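Local coordinates for protein MpaA (Escherichia coli O157:H7, PDB 5HXD) that probably hydrolyses the gamma-D-glutamyl-diaminopimelic acid amide bond of the murein tripeptide, acting as a zinc-dependent, homodimeric amidase of the M14 peptidase family, at residues Ser60-Thr65 against Lys222-Met227; Ser69-His74 against Asn229-His234; Asn93-Asn98 against Gly133-Thr138; Thr111-Asn116 against Val124-Gly129; Asp158-Ile163 against Thr208-Pro213. All coordinates share one frame; numbering follows the deposited sequence.

Interaction 1: residues Ser60-Thr65 against Lys222-Met227; sequences SCALRT and KYLFAM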
# COMPACT_ATOMS: atom_id res chain seq x y z
N SER A 60 -1.52 6.40 9.03
CA SER A 60 -2.90 5.95 9.24
C SER A 60 -3.09 5.43 10.66
O SER A 60 -4.19 5.52 11.22
CB SER A 60 -3.28 4.86 8.23
OG SER A 60 -4.62 4.42 8.42
N CYS A 61 -2.02 4.87 11.22
CA CYS A 61 -2.05 4.34 12.59
C CYS A 61 -2.00 5.49 13.58
O CYS A 61 -2.74 5.50 14.57
CB CYS A 61 -0.89 3.38 12.84
SG CYS A 61 -1.14 1.72 12.16
N ALA A 62 -1.13 6.45 13.29
CA ALA A 62 -1.01 7.62 14.13
C ALA A 62 -2.30 8.41 14.14
O ALA A 62 -2.75 8.83 15.18
CB ALA A 62 0.13 8.47 13.67
N LEU A 63 -2.90 8.58 12.97
CA LEU A 63 -4.16 9.30 12.85
C LEU A 63 -5.28 8.60 13.60
O LEU A 63 -6.19 9.25 14.12
CB LEU A 63 -4.52 9.47 11.37
CG LEU A 63 -5.78 10.21 10.95
CD1 LEU A 63 -5.81 11.60 11.50
CD2 LEU A 63 -5.82 10.28 9.45
N ARG A 64 -5.20 7.28 13.68
CA ARG A 64 -6.22 6.44 14.33
C ARG A 64 -5.90 6.22 15.82
O ARG A 64 -6.72 5.64 16.55
CB ARG A 64 -6.34 5.07 13.61
CG ARG A 64 -7.17 5.10 12.31
CD ARG A 64 -7.31 3.73 11.62
NE ARG A 64 -6.05 3.25 11.05
CZ ARG A 64 -5.37 2.18 11.47
NH1 ARG A 64 -5.84 1.45 12.47
NH2 ARG A 64 -4.23 1.85 10.89
N THR A 65 -4.73 6.68 16.26
CA THR A 65 -4.26 6.48 17.64
C THR A 65 -4.41 7.72 18.50
O THR A 65 -5.15 7.72 19.48
CB THR A 65 -2.78 6.06 17.67
OG1 THR A 65 -2.66 4.74 17.14
CG2 THR A 65 -2.23 6.08 19.09
N LYS A 222 7.85 1.03 15.98
CA LYS A 222 9.02 1.88 16.19
C LYS A 222 8.79 3.40 16.01
O LYS A 222 9.44 4.20 16.69
CB LYS A 222 10.13 1.42 15.25
CG LYS A 222 11.46 2.08 15.42
CD LYS A 222 12.33 1.75 14.20
CE LYS A 222 13.78 2.13 14.42
NZ LYS A 222 14.35 1.38 15.57
N TYR A 223 7.88 3.78 15.12
CA TYR A 223 7.73 5.18 14.69
C TYR A 223 6.38 5.80 15.03
O TYR A 223 6.09 6.94 14.65
CB TYR A 223 7.96 5.29 13.17
CG TYR A 223 9.40 5.15 12.77
CD1 TYR A 223 10.41 5.50 13.64
CD2 TYR A 223 9.76 4.65 11.53
CE1 TYR A 223 11.73 5.36 13.30
CE2 TYR A 223 11.08 4.51 11.17
CZ TYR A 223 12.06 4.87 12.06
OH TYR A 223 13.39 4.74 11.73
N LEU A 224 5.56 5.04 15.75
CA LEU A 224 4.19 5.47 16.02
C LEU A 224 4.21 6.60 17.02
O LEU A 224 3.35 7.48 16.98
CB LEU A 224 3.34 4.30 16.53
CG LEU A 224 1.85 4.54 16.81
CD1 LEU A 224 1.24 5.41 15.73
CD2 LEU A 224 1.10 3.21 16.91
N PHE A 225 5.20 6.56 17.91
CA PHE A 225 5.41 7.60 18.91
C PHE A 225 5.66 8.92 18.20
O PHE A 225 4.95 9.92 18.41
CB PHE A 225 6.58 7.23 19.83
CG PHE A 225 6.98 8.32 20.79
CD1 PHE A 225 6.31 8.50 21.99
CD2 PHE A 225 8.04 9.19 20.48
CE1 PHE A 225 6.68 9.53 22.87
CE2 PHE A 225 8.41 10.21 21.35
CZ PHE A 225 7.73 10.37 22.55
N ALA A 226 6.68 8.91 17.36
CA ALA A 226 7.06 10.11 16.62
C ALA A 226 5.91 10.61 15.73
O ALA A 226 5.59 11.79 15.76
CB ALA A 226 8.31 9.83 15.79
N MET A 227 5.29 9.72 14.95
CA MET A 227 4.22 10.13 14.04
C MET A 227 3.06 10.80 14.78
O MET A 227 2.57 11.85 14.36
CB MET A 227 3.68 8.95 13.25
CG MET A 227 2.86 9.39 12.03
SD MET A 227 3.81 10.33 10.80
CE MET A 227 4.86 9.03 10.14

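Interaction 2: residues Ser69-His74 against Asn229-His234; sequences SLRRHH and NLLRWH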
# COMPACT_ATOMS: atom_id res chain seq x y z
N SER A 69 -8.99 15.49 19.40
CA SER A 69 -8.96 16.90 19.84
C SER A 69 -7.59 17.55 19.68
O SER A 69 -7.50 18.73 19.37
CB SER A 69 -9.40 17.02 21.31
OG SER A 69 -10.41 16.09 21.65
N LEU A 70 -6.54 16.76 19.90
CA LEU A 70 -5.15 17.23 19.93
C LEU A 70 -4.47 17.40 18.56
O LEU A 70 -3.30 17.78 18.50
CB LEU A 70 -4.29 16.28 20.78
CG LEU A 70 -4.74 15.86 22.19
CD1 LEU A 70 -3.97 14.61 22.66
CD2 LEU A 70 -4.57 17.01 23.18
N ARG A 71 -5.17 17.11 17.46
CA ARG A 71 -4.51 17.20 16.14
C ARG A 71 -4.43 18.64 15.66
O ARG A 71 -5.43 19.35 15.58
CB ARG A 71 -5.24 16.33 15.09
CG ARG A 71 -4.42 16.11 13.79
CD ARG A 71 -4.80 14.80 13.03
NE ARG A 71 -6.19 14.80 12.57
CZ ARG A 71 -6.61 15.39 11.46
NH1 ARG A 71 -5.74 16.03 10.70
NH2 ARG A 71 -7.88 15.35 11.11
N ARG A 72 -3.22 19.07 15.35
CA ARG A 72 -3.01 20.44 14.90
C ARG A 72 -2.96 20.60 13.37
O ARG A 72 -3.21 21.69 12.85
CB ARG A 72 -1.73 20.99 15.53
CG ARG A 72 -1.60 20.73 17.03
CD ARG A 72 -0.39 21.44 17.62
NE ARG A 72 -0.78 22.53 18.51
CZ ARG A 72 -0.74 22.47 19.84
NH1 ARG A 72 -0.33 21.37 20.46
NH2 ARG A 72 -1.12 23.52 20.55
N HIS A 73 -2.65 19.50 12.68
CA HIS A 73 -2.30 19.55 11.26
C HIS A 73 -3.17 18.67 10.36
O HIS A 73 -3.63 17.61 10.78
CB HIS A 73 -0.82 19.16 11.09
CG HIS A 73 0.11 19.88 12.03
ND1 HIS A 73 0.05 21.24 12.23
CD2 HIS A 73 1.12 19.42 12.81
CE1 HIS A 73 0.98 21.59 13.10
NE2 HIS A 73 1.65 20.50 13.46
N HIS A 74 -3.38 19.12 9.12
CA HIS A 74 -4.14 18.38 8.11
C HIS A 74 -3.40 17.13 7.61
O HIS A 74 -2.17 17.10 7.59
CB HIS A 74 -4.44 19.27 6.90
CG HIS A 74 -5.12 20.57 7.24
ND1 HIS A 74 -6.37 20.62 7.81
CD2 HIS A 74 -4.72 21.85 7.07
CE1 HIS A 74 -6.71 21.88 7.99
NE2 HIS A 74 -5.73 22.65 7.55
N ASN A 229 3.21 12.35 17.59
CA ASN A 229 3.63 13.63 18.17
C ASN A 229 3.71 14.70 17.08
O ASN A 229 3.50 15.88 17.36
CB ASN A 229 4.97 13.51 18.90
CG ASN A 229 4.87 12.67 20.16
OD1 ASN A 229 3.81 12.56 20.77
ND2 ASN A 229 5.98 12.06 20.55
N LEU A 230 3.99 14.26 15.85
CA LEU A 230 4.03 15.14 14.69
C LEU A 230 2.65 15.71 14.35
O LEU A 230 2.53 16.86 13.90
CB LEU A 230 4.58 14.41 13.47
CG LEU A 230 4.64 15.25 12.19
CD1 LEU A 230 5.41 16.55 12.44
CD2 LEU A 230 5.26 14.46 11.04
N LEU A 231 1.61 14.92 14.58
CA LEU A 231 0.23 15.38 14.36
C LEU A 231 -0.15 16.53 15.31
O LEU A 231 -1.09 17.26 15.05
CB LEU A 231 -0.77 14.22 14.51
CG LEU A 231 -0.56 13.01 13.58
CD1 LEU A 231 -1.21 11.75 14.12
CD2 LEU A 231 -1.08 13.29 12.19
N ARG A 232 0.60 16.68 16.41
CA ARG A 232 0.31 17.72 17.40
C ARG A 232 1.50 18.66 17.64
O ARG A 232 1.61 19.26 18.70
CB ARG A 232 -0.10 17.08 18.74
CG ARG A 232 0.96 16.14 19.31
CD ARG A 232 0.64 15.68 20.73
NE ARG A 232 1.78 14.99 21.36
CZ ARG A 232 1.79 14.55 22.61
NH1 ARG A 232 0.72 14.72 23.38
NH2 ARG A 232 2.86 13.94 23.10
N TRP A 233 2.39 18.77 16.66
CA TRP A 233 3.65 19.49 16.83
C TRP A 233 3.46 21.00 16.82
O TRP A 233 2.75 21.53 15.96
CB TRP A 233 4.64 19.09 15.75
CG TRP A 233 5.98 19.85 15.80
CD1 TRP A 233 7.12 19.44 16.41
CD2 TRP A 233 6.29 21.13 15.20
NE1 TRP A 233 8.12 20.37 16.25
CE2 TRP A 233 7.64 21.42 15.50
CE3 TRP A 233 5.56 22.06 14.45
CZ2 TRP A 233 8.28 22.59 15.08
CZ3 TRP A 233 6.19 23.23 14.02
CH2 TRP A 233 7.54 23.48 14.34
N HIS A 234 4.10 21.68 17.76
CA HIS A 234 4.17 23.14 17.75
C HIS A 234 5.60 23.57 18.08
O HIS A 234 6.35 22.79 18.67
CB HIS A 234 3.16 23.78 18.72
CG HIS A 234 3.29 23.30 20.13
ND1 HIS A 234 2.38 22.42 20.71
CD2 HIS A 234 4.18 23.57 21.11
CE1 HIS A 234 2.73 22.18 21.95
NE2 HIS A 234 3.83 22.87 22.22

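Interaction 3: residues Asn93-Asn98 against Gly133-Thr138; sequences NGVDLN and GSEPET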
# COMPACT_ATOMS: atom_id res chain seq x y z
N ASN A 93 -1.08 5.99 -15.10
CA ASN A 93 -0.56 6.42 -16.41
C ASN A 93 0.93 6.17 -16.62
O ASN A 93 1.52 6.64 -17.60
CB ASN A 93 -0.80 7.91 -16.62
CG ASN A 93 -2.17 8.23 -17.16
OD1 ASN A 93 -2.81 7.39 -17.81
ND2 ASN A 93 -2.64 9.45 -16.91
N GLY A 94 1.57 5.48 -15.68
CA GLY A 94 3.02 5.35 -15.75
C GLY A 94 3.76 6.66 -15.51
O GLY A 94 4.95 6.78 -15.81
N VAL A 95 3.05 7.65 -14.97
CA VAL A 95 3.64 8.93 -14.61
C VAL A 95 4.20 8.91 -13.18
O VAL A 95 3.54 8.42 -12.26
CB VAL A 95 2.61 10.07 -14.73
CG1 VAL A 95 3.20 11.39 -14.26
CG2 VAL A 95 2.11 10.19 -16.18
N ASP A 96 5.42 9.41 -13.01
CA ASP A 96 5.98 9.64 -11.68
C ASP A 96 5.39 10.96 -11.15
O ASP A 96 5.77 12.03 -11.60
CB ASP A 96 7.52 9.69 -11.74
CG ASP A 96 8.19 9.66 -10.34
OD1 ASP A 96 7.57 10.08 -9.32
OD2 ASP A 96 9.37 9.23 -10.28
N LEU A 97 4.44 10.87 -10.22
CA LEU A 97 3.73 12.06 -9.74
C LEU A 97 4.69 13.09 -9.14
O LEU A 97 4.39 14.28 -9.10
CB LEU A 97 2.64 11.68 -8.71
CG LEU A 97 1.38 10.98 -9.22
CD1 LEU A 97 0.49 10.54 -8.07
CD2 LEU A 97 0.61 11.85 -10.18
N ASN A 98 5.84 12.62 -8.67
CA ASN A 98 6.83 13.51 -8.10
C ASN A 98 7.80 14.00 -9.17
O ASN A 98 8.92 14.41 -8.86
CB ASN A 98 7.60 12.82 -6.97
CG ASN A 98 8.16 13.80 -5.95
OD1 ASN A 98 7.47 14.72 -5.49
ND2 ASN A 98 9.40 13.58 -5.56
N GLY A 133 1.89 19.33 -14.50
CA GLY A 133 0.69 19.13 -13.71
C GLY A 133 -0.40 18.36 -14.44
O GLY A 133 -1.58 18.55 -14.14
N SER A 134 -0.03 17.49 -15.38
CA SER A 134 -1.02 16.74 -16.16
C SER A 134 -1.98 15.87 -15.32
O SER A 134 -3.18 15.81 -15.60
CB SER A 134 -0.31 15.85 -17.20
OG SER A 134 0.13 14.61 -16.67
N GLU A 135 -1.46 15.21 -14.29
CA GLU A 135 -2.21 14.11 -13.67
C GLU A 135 -3.27 14.58 -12.66
O GLU A 135 -3.07 15.56 -11.94
CB GLU A 135 -1.24 13.13 -13.01
CG GLU A 135 -0.22 12.52 -13.97
CD GLU A 135 -0.86 11.87 -15.20
OE1 GLU A 135 -1.46 10.76 -15.07
OE2 GLU A 135 -0.76 12.48 -16.29
N PRO A 136 -4.41 13.86 -12.60
CA PRO A 136 -5.52 14.26 -11.72
C PRO A 136 -5.11 14.26 -10.25
O PRO A 136 -5.46 15.20 -9.55
CB PRO A 136 -6.61 13.22 -12.00
CG PRO A 136 -5.94 12.10 -12.68
CD PRO A 136 -4.72 12.64 -13.36
N GLU A 137 -4.38 13.24 -9.81
CA GLU A 137 -3.81 13.23 -8.47
C GLU A 137 -2.98 14.48 -8.19
O GLU A 137 -2.99 14.99 -7.08
CB GLU A 137 -2.93 12.00 -8.27
CG GLU A 137 -3.65 10.68 -8.26
CD GLU A 137 -3.80 10.08 -9.64
OE1 GLU A 137 -3.31 10.68 -10.62
OE2 GLU A 137 -4.41 9.00 -9.74
N THR A 138 -2.26 14.98 -9.20
CA THR A 138 -1.40 16.15 -9.01
C THR A 138 -2.19 17.45 -8.88
O THR A 138 -1.95 18.27 -7.99
CB THR A 138 -0.42 16.30 -10.16
OG1 THR A 138 0.36 15.10 -10.28
CG2 THR A 138 0.48 17.54 -9.93

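Interaction 4: residues Thr111-Asn116 against Val124-Gly129; sequences TVYRWN and VVLLTG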
# COMPACT_ATOMS: atom_id res chain seq x y z
N THR A 111 11.70 9.95 -16.77
CA THR A 111 12.40 10.05 -15.51
C THR A 111 12.75 8.63 -15.12
O THR A 111 12.07 7.71 -15.56
CB THR A 111 11.55 10.76 -14.43
OG1 THR A 111 12.29 10.87 -13.21
CG2 THR A 111 10.26 10.00 -14.16
N VAL A 112 13.81 8.45 -14.34
CA VAL A 112 14.27 7.11 -13.96
C VAL A 112 14.44 6.99 -12.45
O VAL A 112 15.05 7.84 -11.82
CB VAL A 112 15.61 6.73 -14.66
CG1 VAL A 112 15.39 6.41 -16.14
CG2 VAL A 112 16.68 7.82 -14.47
N TYR A 113 13.89 5.94 -11.87
CA TYR A 113 14.03 5.69 -10.45
C TYR A 113 14.88 4.43 -10.23
O TYR A 113 15.22 3.72 -11.18
CB TYR A 113 12.65 5.59 -9.76
CG TYR A 113 11.78 4.38 -10.11
CD1 TYR A 113 11.79 3.25 -9.32
CD2 TYR A 113 10.93 4.39 -11.21
CE1 TYR A 113 11.01 2.16 -9.62
CE2 TYR A 113 10.14 3.30 -11.52
CZ TYR A 113 10.18 2.18 -10.72
OH TYR A 113 9.40 1.07 -11.00
N ARG A 114 15.24 4.17 -8.98
CA ARG A 114 16.04 2.99 -8.66
C ARG A 114 15.11 1.82 -8.37
O ARG A 114 14.20 1.96 -7.55
CB ARG A 114 16.94 3.27 -7.45
CG ARG A 114 17.97 2.20 -7.16
CD ARG A 114 18.69 2.49 -5.85
NE ARG A 114 19.35 3.78 -5.92
CZ ARG A 114 20.56 3.96 -6.43
NH1 ARG A 114 21.23 2.91 -6.90
NH2 ARG A 114 21.10 5.17 -6.48
N TRP A 115 15.31 0.69 -9.05
CA TRP A 115 14.48 -0.50 -8.87
C TRP A 115 14.27 -0.76 -7.37
O TRP A 115 13.14 -0.85 -6.89
CB TRP A 115 15.13 -1.72 -9.55
CG TRP A 115 14.34 -3.01 -9.43
CD1 TRP A 115 14.71 -4.14 -8.77
CD2 TRP A 115 13.04 -3.28 -9.99
NE1 TRP A 115 13.73 -5.10 -8.88
CE2 TRP A 115 12.70 -4.60 -9.63
CE3 TRP A 115 12.14 -2.54 -10.77
CZ2 TRP A 115 11.49 -5.19 -10.02
CZ3 TRP A 115 10.93 -3.12 -11.14
CH2 TRP A 115 10.63 -4.44 -10.77
N ASN A 116 15.37 -0.83 -6.63
CA ASN A 116 15.34 -0.90 -5.17
C ASN A 116 16.71 -0.57 -4.64
O ASN A 116 17.62 -0.37 -5.43
CB ASN A 116 14.88 -2.28 -4.67
CG ASN A 116 15.71 -3.44 -5.21
OD1 ASN A 116 16.86 -3.31 -5.62
ND2 ASN A 116 15.12 -4.61 -5.18
N VAL A 124 15.06 2.38 -14.23
CA VAL A 124 13.64 2.12 -14.49
C VAL A 124 12.90 3.37 -14.96
O VAL A 124 12.74 4.34 -14.22
CB VAL A 124 12.94 1.57 -13.27
CG1 VAL A 124 11.56 1.06 -13.67
CG2 VAL A 124 13.78 0.47 -12.63
N VAL A 125 12.42 3.33 -16.20
CA VAL A 125 11.82 4.50 -16.84
C VAL A 125 10.37 4.75 -16.42
O VAL A 125 9.55 3.82 -16.33
CB VAL A 125 11.91 4.37 -18.40
CG1 VAL A 125 11.10 5.47 -19.09
CG2 VAL A 125 13.35 4.42 -18.85
N LEU A 126 10.06 6.02 -16.13
CA LEU A 126 8.69 6.48 -15.93
C LEU A 126 8.44 7.73 -16.75
O LEU A 126 9.37 8.33 -17.28
CB LEU A 126 8.42 6.76 -14.45
CG LEU A 126 8.33 5.57 -13.48
CD1 LEU A 126 7.92 6.00 -12.08
CD2 LEU A 126 7.37 4.53 -14.00
N LEU A 127 7.17 8.13 -16.85
CA LEU A 127 6.80 9.37 -17.56
C LEU A 127 6.60 10.61 -16.61
O LEU A 127 6.23 10.48 -15.44
CB LEU A 127 5.53 9.11 -18.38
CG LEU A 127 5.53 8.09 -19.52
CD1 LEU A 127 4.16 8.01 -20.10
CD2 LEU A 127 6.49 8.50 -20.61
N THR A 128 6.85 11.82 -17.12
CA THR A 128 6.69 13.02 -16.29
C THR A 128 5.35 13.73 -16.52
O THR A 128 5.08 14.77 -15.91
CB THR A 128 7.84 14.05 -16.54
OG1 THR A 128 7.77 14.58 -17.87
CG2 THR A 128 9.21 13.43 -16.31
N GLY A 129 4.51 13.16 -17.39
CA GLY A 129 3.26 13.80 -17.78
C GLY A 129 3.40 14.42 -19.15
O GLY A 129 4.50 14.76 -19.59

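Interaction 5: residues Asp158-Ile163 against Thr208-Pro213; sequences DPLACI and TAEFPP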
# COMPACT_ATOMS: atom_id res chain seq x y z
N ASP A 158 9.90 6.56 0.87
CA ASP A 158 10.82 5.41 1.04
C ASP A 158 11.94 5.46 0.02
O ASP A 158 11.74 5.96 -1.09
CB ASP A 158 10.11 4.07 0.81
CG ASP A 158 9.52 3.51 2.04
OD1 ASP A 158 9.75 4.09 3.13
OD2 ASP A 158 8.82 2.48 1.92
N PRO A 159 13.12 4.89 0.35
CA PRO A 159 13.54 4.35 1.64
C PRO A 159 14.88 4.94 2.05
O PRO A 159 15.75 4.21 2.52
CB PRO A 159 13.67 2.86 1.33
CG PRO A 159 14.13 2.85 -0.18
CD PRO A 159 13.92 4.27 -0.72
N LEU A 160 15.04 6.25 1.86
CA LEU A 160 16.36 6.88 1.93
C LEU A 160 16.79 7.26 3.33
O LEU A 160 17.87 7.83 3.51
CB LEU A 160 16.39 8.10 1.02
CG LEU A 160 16.09 7.69 -0.42
CD1 LEU A 160 16.19 8.89 -1.31
CD2 LEU A 160 17.02 6.57 -0.89
N ALA A 161 15.96 6.94 4.32
CA ALA A 161 16.34 6.99 5.74
C ALA A 161 16.91 8.35 6.19
O ALA A 161 18.01 8.40 6.76
CB ALA A 161 17.33 5.87 6.04
N CYS A 162 16.16 9.42 5.98
CA CYS A 162 16.63 10.74 6.36
C CYS A 162 15.53 11.80 6.27
O CYS A 162 14.49 11.57 5.64
CB CYS A 162 17.80 11.15 5.47
SG CYS A 162 17.30 11.31 3.76
N ILE A 163 15.78 12.94 6.91
CA ILE A 163 14.89 14.10 6.88
C ILE A 163 15.48 15.19 5.98
O ILE A 163 16.52 15.76 6.31
CB ILE A 163 14.68 14.69 8.28
CG1 ILE A 163 14.19 13.61 9.26
CG2 ILE A 163 13.70 15.86 8.23
CD1 ILE A 163 12.86 13.04 8.89
N THR A 208 10.73 16.69 3.00
CA THR A 208 10.49 15.28 2.75
C THR A 208 11.17 14.46 3.85
O THR A 208 12.37 14.59 4.11
CB THR A 208 10.96 14.83 1.35
OG1 THR A 208 12.34 15.17 1.17
CG2 THR A 208 10.13 15.52 0.28
N ALA A 209 10.36 13.65 4.53
CA ALA A 209 10.84 12.73 5.53
C ALA A 209 10.93 11.33 4.94
O ALA A 209 9.90 10.67 4.77
CB ALA A 209 9.91 12.73 6.75
N GLU A 210 12.14 10.87 4.63
CA GLU A 210 12.32 9.53 4.05
C GLU A 210 12.53 8.45 5.11
O GLU A 210 13.55 8.43 5.80
CB GLU A 210 13.51 9.51 3.09
CG GLU A 210 13.36 10.42 1.91
CD GLU A 210 13.00 9.66 0.67
OE1 GLU A 210 12.56 8.50 0.81
OE2 GLU A 210 13.17 10.22 -0.43
N PHE A 211 11.54 7.57 5.24
CA PHE A 211 11.68 6.40 6.10
C PHE A 211 12.88 5.58 5.66
O PHE A 211 13.37 5.72 4.54
CB PHE A 211 10.44 5.53 6.03
CG PHE A 211 9.47 5.75 7.14
CD1 PHE A 211 9.52 6.91 7.90
CD2 PHE A 211 8.51 4.80 7.43
CE1 PHE A 211 8.61 7.11 8.93
CE2 PHE A 211 7.61 4.98 8.47
CZ PHE A 211 7.65 6.14 9.22
N PRO A 212 13.38 4.70 6.53
CA PRO A 212 14.36 3.73 6.05
C PRO A 212 13.62 2.54 5.48
O PRO A 212 12.38 2.54 5.54
CB PRO A 212 15.13 3.37 7.31
CG PRO A 212 14.07 3.45 8.40
CD PRO A 212 13.13 4.57 7.98
N PRO A 213 14.33 1.56 4.92
CA PRO A 213 13.62 0.31 4.61
C PRO A 213 13.11 -0.29 5.91
O PRO A 213 13.89 -0.49 6.84
CB PRO A 213 14.68 -0.56 3.96
CG PRO A 213 15.68 0.41 3.41
CD PRO A 213 15.72 1.54 4.41

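Interaction 1: residues Ser60-Thr65 against Lys222-Met227
M227 and L224 set two apolar side chains of helix 224-230 against A62 and its neighbours on helix 53-65. M227 can be followed outward from the backbone. Its CB lies 3.6 Å from A62 CB, and CG, placed anti to the backbone N (chi1 -163°), settles against the same methyl, with A62 CB to M227 CG at 3.3 Å. The chain then folds at chi2 and again at chi3, so SD and CE turn away from A62, and the side chain also touches T58 and L59, earlier on helix 53-65. L224 approaches one turn away and divides its two methyls. CD1 rests on the helix backbone, 3.5 Å from A62 CA, and also touches C61, with L224 CD1 to C61 CB at 4.1 Å. CD2 faces T65, whose OG1 is 4.1 Å away. That hydroxyl is already committed to its own helix, donating to C61 O at 2.7 Å from above the carbonyl plane. W115 of the second subunit packs on both T65 and L224, so the dimer interface adjoins this end of the contact. No hydrogen bond joins the two segments. Methyl and methylene groups meet around A62, so the contact is apolar, with little directional demand, and the small A62 side chain is consistent with the close approach of A62 and M227.

Interaction 2: residues Ser69-His74 against Asn229-His234
Backbone and side-chain hydrogen bonds to main-chain carbonyls join R72 and H73, in the loop between helix 53-65 and strand 74-76, to L231 and W233, in the C-terminal part of the chain around and beyond helix 224-230. R72 N donates to L231 O at 2.8 Å. H73 adds a second tie: NE2 meets a lone pair of W233 O at 2.9 Å, with the acceptor tilted 21° from the ring plane, while ND1 is bonded to G42 N, so both ring nitrogens are engaged. L230 O lies at the edge of the same ring, 3.1 Å from H73 CD2. The R72 chain runs over R232, its CD 3.1 Å from R232 O, and H234 ND1 sits over one guanidinium face, the two planes 75° apart; the stronger partner of R72 is E40, in a salt bridge. Three elements flank the contact: L231 packs on L59 and A62 of helix 53-65 and on I44 of strand 43-45, and W233 meets W174 of helix 170-178 edge-to-face.

Interaction 3: residues Asn93-Asn98 against Gly133-Thr138
E135 OE1 is gripped by two amide groups, those of N93 and N91. N93 ND2 reaches its syn lone pair at 2.5 Å with an N-H...O angle of 156°; the oxygen lies near the amide plane, although the amide and carboxylate planes stand 69° apart. N91 ND2 also donates to E137 OE1, which ties two glutamates at the start of one helix to a single side chain. Nearer the backbone, the apolar part of E135 is covered by the loop. V95 comes to it tip to tip, CG1 3.6 Å from E135 CG and CG2 3.6 Å from E135 CD. L97 crosses both glutamates at about a right angle: its CD2 lies 3.6 Å from E135 CB, and its CD1 lies 3.7 Å from E137 CB. CD2 also passes T138 OG1, a hydroxyl bonded to N100 OD1. D96 turns away from this interface. Its OD1 accepts from N98 N in an Asx turn and bonds to NE2 of H49, a predicted zinc ligand, while OD2 forms a salt bridge with R89, an arrangement consistent with a second-shell residue orienting the histidine. E135 occupies the N-cap position of helix 136-148, so the contact fastens the loop after helix 81-85 to the first turn of that helix, while G94 and D96 bond through their backbones to L127 at the end of strand 122-127.

Interaction 4: residues Thr111-Asn116 against Val124-Gly129
The Y113 ring presents one face to V124 and an edge to L126. V124 CB stands over that face, 3.9 Å from the ring centroid and 17° off its normal, in a CH-pi contact; the branch CG1 extends toward the phenol end, where V124 CG1 to Y113 CE2 is 3.4 Å. L126 approaches near the ring plane instead, with its CG 3.5 Å from Y113 CE2. CG of Y113 lies between the backbone N and the carbonyl carbon (chi1 68°), and the ring beyond it lies against the neighbouring strand. The other branch of V124, CG2, meets the edge of the W115 indole, 3.9 Å from W115 CE3. On the same face of the sheet as Y113, V124 and L126, T111 CG2 touches L126 CB at 3.7 Å. V112 and V125 occupy the opposite face, where V112 CG1 lies 3.9 Å from V125 CG2. Between the strands, T111 and L126 form a hydrogen-bonded pair, each N-H donating to the other's carbonyl, and Y113 and V124 form the next, its return bond weak. W115 makes a cation-pi contact with R10 of the second subunit, and Y113 packs on G11 there. The whole is a twisted antiparallel beta hairpin, strands 110-114 and 122-127, that places the Y113 side chain about 8 Å from the zinc ion and leans on the partner subunit.

Interaction 5: residues Asp158-Ile163 against Thr208-Pro213
E210 and L160 each hold CG anti to the carbonyl carbon (chi1 -62° in E210), and a bend at chi2 (-103°) sets the position of E210 CD; the two side chains lie side by side, pointing the same way. E210 CD lies 3.7 Å from L160 CB, and L160 CD1 rests 3.4 Å from E210 OE2. OE1 lies near the D158 carbonyl carbon, where a cis peptide leads into P159; a cis bond likewise closely follows the last zinc-binding histidine in carboxypeptidase A. E210 is the predicted proton donor/acceptor, and H157, a predicted zinc ligand, directly precedes D158. Strands 162-164 and 206-210 are antiparallel here: C162 N donates to E210 O at 2.8 Å, and E210 N returns to C162 O at 2.7 Å. Across from E210 the chain fits two residues, A161 and C162, in a G1 beta bulge, with A161 in a left-handed backbone conformation. At the bulge, A161 N donates to F211 O at 2.9 Å. Further apolar contacts join the segments: A161 CB touches P212 CB at 3.6 Å, P159 packs against P213, and I163 CD1 meets A209 CB at 3.7 Å.

Two clusters emerge, with interaction 5 near both. Interactions 1 and 2 share helix 224-230, and their centres are 11 Å apart; L63 CD1 of one lies 3.4 Å from R71 NE of the other. Interactions 3 and 4 have centres 12 Å apart and also touch through side chains, S134 OG lying 3.4 Å from G129 CA. Interaction 5 touches interaction 1 where Y223 CD2 meets F211 CZ at 3.5 Å, and comes within about 6 Å, nearest atoms, of interactions 3 and 4. These three approach the zinc ion: the side chains of E210, Y113 and L97 are about 4, 8 and 10 Å from it. Interactions 1, 4 and 5 also touch the second subunit.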